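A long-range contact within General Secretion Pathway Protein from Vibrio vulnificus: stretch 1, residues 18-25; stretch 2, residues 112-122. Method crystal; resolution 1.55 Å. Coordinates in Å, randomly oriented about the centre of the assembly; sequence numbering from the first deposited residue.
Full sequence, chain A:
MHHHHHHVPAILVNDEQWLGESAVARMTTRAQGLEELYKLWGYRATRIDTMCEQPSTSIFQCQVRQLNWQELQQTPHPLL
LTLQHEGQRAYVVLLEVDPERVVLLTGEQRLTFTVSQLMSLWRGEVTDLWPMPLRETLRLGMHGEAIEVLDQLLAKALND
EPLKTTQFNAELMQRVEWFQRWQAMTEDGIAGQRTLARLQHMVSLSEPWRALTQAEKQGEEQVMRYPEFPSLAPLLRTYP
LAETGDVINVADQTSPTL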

ATOM      1  N   TRP A  18      25.341   8.388  11.318  1.00 53.44           N
ATOM      2  CA  TRP A  18      24.374   7.805  10.297  1.00 52.00           C
ATOM      3  C   TRP A  18      24.857   8.169   8.883  1.00 52.26           C
ATOM      4  O   TRP A  18      24.098   8.679   8.033  1.00 48.55           O
ATOM      5  CB  TRP A  18      22.924   8.280  10.562  1.00 49.59           C
ATOM      6  CG  TRP A  18      22.229   7.333  11.485  1.00 48.44           C
ATOM      7  CD1 TRP A  18      22.148   7.425  12.857  1.00 49.33           C
ATOM      8  CD2 TRP A  18      21.598   6.105  11.129  1.00 44.11           C
ATOM      9  NE1 TRP A  18      21.476   6.336  13.367  1.00 47.57           N
ATOM     10  CE2 TRP A  18      21.132   5.509  12.330  1.00 43.77           C
ATOM     11  CE3 TRP A  18      21.339   5.462   9.907  1.00 40.98           C
ATOM     12  CZ2 TRP A  18      20.446   4.301  12.344  1.00 39.72           C
ATOM     13  CZ3 TRP A  18      20.647   4.254   9.927  1.00 43.33           C
ATOM     14  CH2 TRP A  18      20.193   3.697  11.136  1.00 40.82           C
ATOM     15  N   LEU A  19      26.151   7.900   8.666  1.00 54.51           N
ATOM     16  CA  LEU A  19      26.945   8.611   7.660  1.00 57.00           C
ATOM     17  C   LEU A  19      26.759  10.106   7.946  1.00 57.73           C
ATOM     18  O   LEU A  19      27.015  10.528   9.095  1.00 60.01           O
ATOM     19  CB  LEU A  19      26.611   8.193   6.226  1.00 55.86           C
ATOM     20  CG  LEU A  19      27.483   7.066   5.690  1.00 59.38           C
ATOM     21  CD1 LEU A  19      26.732   5.728   5.611  1.00 56.70           C
ATOM     22  CD2 LEU A  19      28.050   7.463   4.297  1.00 61.04           C
ATOM     23  N   GLY A  20      26.315  10.903   6.966  1.00 57.12           N
ATOM     24  CA  GLY A  20      26.035  12.333   7.238  1.00 57.81           C
ATOM     25  C   GLY A  20      24.589  12.707   7.585  1.00 57.25           C
ATOM     26  O   GLY A  20      24.309  13.850   7.943  1.00 58.13           O
ATOM     27  N   GLU A  21      23.649  11.767   7.489  1.00 55.55           N
ATOM     28  CA  GLU A  21      22.241  12.167   7.636  1.00 54.19           C
ATOM     29  C   GLU A  21      21.486  11.586   8.860  1.00 52.77           C
ATOM     30  O   GLU A  21      20.606  10.711   8.732  1.00 51.41           O
ATOM     31  CB  GLU A  21      21.458  11.989   6.310  1.00 54.26           C
ATOM     32  CG  GLU A  21      22.032  12.759   5.069  1.00 54.80           C
ATOM     33  CD  GLU A  21      23.015  11.914   4.286  1.00 57.47           C
ATOM     34  OE1 GLU A  21      22.985  10.687   4.496  1.00 57.06           O
ATOM     35  OE2 GLU A  21      23.811  12.449   3.471  1.00 56.97           O
ATOM     36  N   SER A  22      21.811  12.108  10.046  1.00 51.99           N
ATOM     37  CA  SER A  22      21.094  11.687  11.265  1.00 49.82           C
ATOM     38  C   SER A  22      19.556  12.036  11.248  1.00 46.34           C
ATOM     39  O   SER A  22      18.775  11.375  11.918  1.00 45.26           O
ATOM     40  CB  SER A  22      21.822  12.142  12.556  1.00 52.63           C
ATOM     41  OG  SER A  22      21.594  13.514  12.866  1.00 57.27           O
ATOM     42  N   ALA A  23      19.148  13.066  10.495  1.00 43.38           N
ATOM     43  CA  ALA A  23      17.711  13.420  10.376  1.00 40.73           C
ATOM     44  C   ALA A  23      16.884  12.256   9.823  1.00 37.86           C
ATOM     45  O   ALA A  23      15.691  12.158  10.170  1.00 35.75           O
ATOM     46  CB  ALA A  23      17.521  14.601   9.481  1.00 41.16           C
ATOM     47  N   VAL A  24      17.477  11.422   8.955  1.00 37.40           N
ATOM     48  CA  VAL A  24      16.683  10.345   8.329  1.00 37.17           C
ATOM     49  C   VAL A  24      16.301   9.310   9.299  1.00 37.75           C
ATOM     50  O   VAL A  24      15.335   8.556   9.038  1.00 37.36           O
ATOM     51  CB  VAL A  24      17.422   9.496   7.267  1.00 38.16           C
ATOM     52  CG1 VAL A  24      16.583   9.390   5.982  1.00 37.33           C
ATOM     53  CG2 VAL A  24      18.839   9.848   7.086  1.00 44.16           C
ATOM     54  N   ALA A  25      17.095   9.191  10.364  1.00 40.13           N
ATOM     55  CA  ALA A  25      16.994   8.125  11.361  1.00 40.51           C
ATOM     56  C   ALA A  25      16.226   8.523  12.609  1.00 40.99           C
ATOM     57  O   ALA A  25      16.490   8.001  13.698  1.00 43.36           O
ATOM     58  CB  ALA A  25      18.396   7.678  11.772  1.00 42.60           C
ATOM     59  N   THR A 112      14.936  14.532   0.512  1.00 29.13           N
ATOM     60  CA  THR A 112      15.197  13.886  -0.763  1.00 29.61           C
ATOM     61  C   THR A 112      16.580  13.259  -0.682  1.00 29.41           C
ATOM     62  O   THR A 112      17.546  13.956  -0.332  1.00 30.76           O
ATOM     63  CB  THR A 112      15.135  14.899  -1.919  1.00 32.73           C
ATOM     64  OG1 THR A 112      13.772  15.336  -2.015  1.00 35.82           O
ATOM     65  CG2 THR A 112      15.457  14.224  -3.244  1.00 36.64           C
ATOM     66  N   PHE A 113      16.679  11.993  -1.027  1.00 26.45           N
ATOM     67  CA  PHE A 113      17.981  11.290  -1.040  1.00 26.74           C
ATOM     68  C   PHE A 113      18.257  10.896  -2.450  1.00 26.29           C
ATOM     69  O   PHE A 113      17.364  10.433  -3.169  1.00 27.03           O
ATOM     70  CB  PHE A 113      17.796  10.001  -0.232  1.00 28.35           C
ATOM     71  CG  PHE A 113      18.395  10.035   1.143  1.00 27.89           C
ATOM     72  CD1 PHE A 113      18.552  11.203   1.845  1.00 34.10           C
ATOM     73  CD2 PHE A 113      18.681   8.818   1.763  1.00 33.15           C
ATOM     74  CE1 PHE A 113      19.072  11.185   3.137  1.00 36.82           C
ATOM     75  CE2 PHE A 113      19.207   8.799   3.044  1.00 33.48           C
ATOM     76  CZ  PHE A 113      19.443  10.012   3.687  1.00 31.13           C
ATOM     77  N   THR A 114      19.552  10.966  -2.839  1.00 25.03           N
ATOM     78  CA  THR A 114      19.975  10.369  -4.098  1.00 25.50           C
ATOM     79  C   THR A 114      20.032   8.832  -3.949  1.00 23.67           C
ATOM     80  O   THR A 114      19.961   8.302  -2.842  1.00 22.98           O
ATOM     81  CB  THR A 114      21.394  10.836  -4.451  1.00 26.47           C
ATOM     82  OG1 THR A 114      22.304  10.366  -3.451  1.00 28.01           O
ATOM     83  CG2 THR A 114      21.477  12.356  -4.471  1.00 31.02           C
ATOM     84  N   VAL A 115      20.169   8.125  -5.063  1.00 24.85           N
ATOM     85  CA  VAL A 115      20.349   6.658  -5.017  1.00 26.51           C
ATOM     86  C   VAL A 115      21.555   6.317  -4.123  1.00 24.73           C
ATOM     87  O   VAL A 115      21.498   5.427  -3.272  1.00 25.28           O
ATOM     88  CB  VAL A 115      20.639   6.090  -6.407  1.00 30.77           C
ATOM     89  CG1 VAL A 115      20.727   4.556  -6.338  1.00 31.85           C
ATOM     90  CG2 VAL A 115      19.518   6.393  -7.259  1.00 32.01           C
ATOM     91  N   SER A 116      22.667   7.028  -4.342  1.00 25.05           N
ATOM     92  CA  SER A 116      23.843   6.771  -3.524  1.00 25.16           C
ATOM     93  C   SER A 116      23.554   6.907  -2.024  1.00 24.47           C
ATOM     94  O   SER A 116      23.914   6.040  -1.236  1.00 25.95           O
ATOM     95  CB  SER A 116      24.979   7.679  -3.954  1.00 24.07           C
ATOM     96  OG  SER A 116      26.116   7.411  -3.198  1.00 24.91           O
ATOM     97  N   GLN A 117      22.835   7.963  -1.635  1.00 24.04           N
ATOM     98  CA  GLN A 117      22.568   8.158  -0.199  1.00 24.73           C
ATOM     99  C   GLN A 117      21.675   7.035   0.299  1.00 23.73           C
ATOM    100  O   GLN A 117      21.949   6.449   1.384  1.00 25.77           O
ATOM    101  CB  GLN A 117      21.900   9.477  -0.001  1.00 24.72           C
ATOM    102  CG  GLN A 117      22.805  10.659  -0.119  1.00 25.33           C
ATOM    103  CD  GLN A 117      21.980  11.967  -0.024  1.00 30.90           C
ATOM    104  OE1 GLN A 117      21.144  12.247  -0.900  1.00 29.71           O
ATOM    105  NE2 GLN A 117      22.134  12.692   1.080  1.00 36.74           N
ATOM    106  N   LEU A 118      20.614   6.730  -0.464  1.00 22.41           N
ATOM    107  CA  LEU A 118      19.746   5.617  -0.053  1.00 23.15           C
ATOM    108  C   LEU A 118      20.499   4.271   0.126  1.00 23.87           C
ATOM    109  O   LEU A 118      20.392   3.551   1.156  1.00 24.65           O
ATOM    110  CB  LEU A 118      18.596   5.393  -1.080  1.00 22.45           C
ATOM    111  CG  LEU A 118      17.736   4.173  -0.767  1.00 25.66           C
ATOM    112  CD1 LEU A 118      16.894   4.360   0.536  1.00 28.48           C
ATOM    113  CD2 LEU A 118      16.797   4.072  -1.970  1.00 26.56           C
ATOM    114  N   MET A 119      21.324   3.943  -0.847  1.00 24.35           N
ATOM    115  CA  MET A 119      21.981   2.651  -0.821  1.00 25.61           C
ATOM    116  C   MET A 119      23.013   2.510   0.255  1.00 27.89           C
ATOM    117  O   MET A 119      23.314   1.351   0.661  1.00 30.01           O
ATOM    118  CB  MET A 119      22.526   2.314  -2.234  1.00 26.74           C
ATOM    119  CG  MET A 119      21.382   2.100  -3.282  1.00 27.37           C
ATOM    120  SD  MET A 119      19.842   1.160  -2.862  1.00 36.43           S
ATOM    121  CE  MET A 119      18.721   2.047  -3.817  1.00 41.28           C
ATOM    122  N   SER A 120      23.561   3.636   0.740  1.00 26.91           N
ATOM    123  CA  SER A 120      24.503   3.583   1.830  1.00 28.14           C
ATOM    124  C   SER A 120      23.865   3.174   3.189  1.00 27.31           C
ATOM    125  O   SER A 120      24.570   2.651   4.068  1.00 29.59           O
ATOM    126  CB  SER A 120      25.284   4.903   1.861  1.00 29.67           C
ATOM    127  OG  SER A 120      24.444   5.874   2.439  1.00 32.85           O
ATOM    128  N   LEU A 121      22.534   3.273   3.287  1.00 25.11           N
ATOM    129  CA  LEU A 121      21.837   3.079   4.532  1.00 25.52           C
ATOM    130  C   LEU A 121      20.761   1.959   4.402  1.00 26.03           C
ATOM    131  O   LEU A 121      20.366   1.377   5.410  1.00 26.51           O
ATOM    132  CB  LEU A 121      21.139   4.394   4.912  1.00 26.89           C
ATOM    133  CG  LEU A 121      22.138   5.536   5.351  1.00 26.78           C
ATOM    134  CD1 LEU A 121      21.367   6.716   5.868  1.00 31.10           C
ATOM    135  CD2 LEU A 121      23.120   5.035   6.437  1.00 32.99           C
ATOM    136  N   TRP A 122      20.267   1.673   3.198  1.00 25.88           N
ATOM    137  CA  TRP A 122      19.144   0.719   3.055  1.00 24.88           C
ATOM    138  C   TRP A 122      19.716  -0.613   2.579  1.00 26.17           C
ATOM    139  O   TRP A 122      20.457  -0.640   1.543  1.00 27.62           O
ATOM    140  CB  TRP A 122      18.137   1.266   2.045  1.00 25.48           C
ATOM    141  CG  TRP A 122      16.959   0.361   1.817  1.00 22.90           C
ATOM    142  CD1 TRP A 122      16.031  -0.107   2.764  1.00 20.34           C
ATOM    143  CD2 TRP A 122      16.566  -0.172   0.549  1.00 20.84           C
ATOM    144  NE1 TRP A 122      15.072  -0.875   2.088  1.00 20.98           N
ATOM    145  CE2 TRP A 122      15.422  -0.983   0.756  1.00 21.33           C
ATOM    146  CE3 TRP A 122      17.140  -0.109  -0.737  1.00 22.65           C
ATOM    147  CZ2 TRP A 122      14.782  -1.673  -0.273  1.00 21.61           C
ATOM    148  CZ3 TRP A 122      16.533  -0.832  -1.767  1.00 23.20           C
ATOM    149  CH2 TRP A 122      15.320  -1.562  -1.545  1.00 22.39           C
TER

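This is a small, mostly apolar side-chain contact, in which a turn and a short 3-10 segment lie against one side of a helix and the end of the strand before it, with a single hydrogen bond between side chains joining the two. The stretches bury 375 Å² between them, both sides summed, and no backbone hydrogen bond crosses from one to the other. The closest CA atoms lie about 8 Å apart, those of Trp 18 and Leu 121 at 7.9 Å, so side chains must fill the gap.

Leu 121 gives the largest area to the contact. It lies buried, its CA-to-CB bond points toward the first stretch, and its two methyl groups both lie near the indole of Trp 18, CD2 reaching Leu 19 as well and CD1 reaching Val 24. CD2 of Leu 121 touches CE3 of Trp 18 at 3.9 Å and CD1 of Leu 19 at 3.8 Å, while CD1 of Leu 121 lies 4.2 Å from CG2 of Val 24. A branched aliphatic side chain suits this place because it can reach several apolar neighbours at once and has no polar group to satisfy. Trp 18 starts sideways to the helix, but the length of its side chain brings the indole ring nearer, and Leu 121 CD2 approaches that ring obliquely. Leu 19 points toward the helix from an exposed position; its CD1 also lies 3.9 Å from OG of Ser 120. That hydroxyl, OG of Ser 120, is already engaged, donating to the backbone O of Gln 117 at 2.8 Å, so its proton is already used and the methyl group beside it does not leave that donor unpaired.

Further along, Phe 113 and Val 24, both buried and both directed toward the opposing stretch, pack with Phe 113 CZ 3.5 Å from Val 24 CG2. The CA atoms of Val 24 and Phe 113 are 9.5 Å apart, and the Phe 113 ring and the Val 24 methyl together bridge the gap. CZ of Phe 113 also lies 3.7 Å from OE1 of Glu 21.

The polar link is made by Glu 21 and Gln 117. NE2 of Gln 117 donates to OE2 of Glu 21 at 2.9 Å, with an angle of 158° at the hydrogen, close enough to straight for a good bond. A carboxylate is a strong acceptor and an amide a ready donor. The amide can also accept: OE1 of Gln 117 receives the backbone N of Thr 114 at 2.8 Å. Thr 114, at the N-cap position, returns the favour, its OG1 accepting from N of Gln 117 at 3.1 Å. These bonds tie Gln 117 to the start of the helix while its NE2 reaches across to the other stretch.

A type II' beta turn runs from Trp 18 to Glu 21, closed by Glu 21 N donating to O of Trp 18 at 3.2 Å; Val 24 follows in the 3-10 segment. Leu 19 adopts a positive phi of 53° in the turn. Gly 20, which follows Leu 19, makes no contact with the helix, whereas Glu 21 again points toward it.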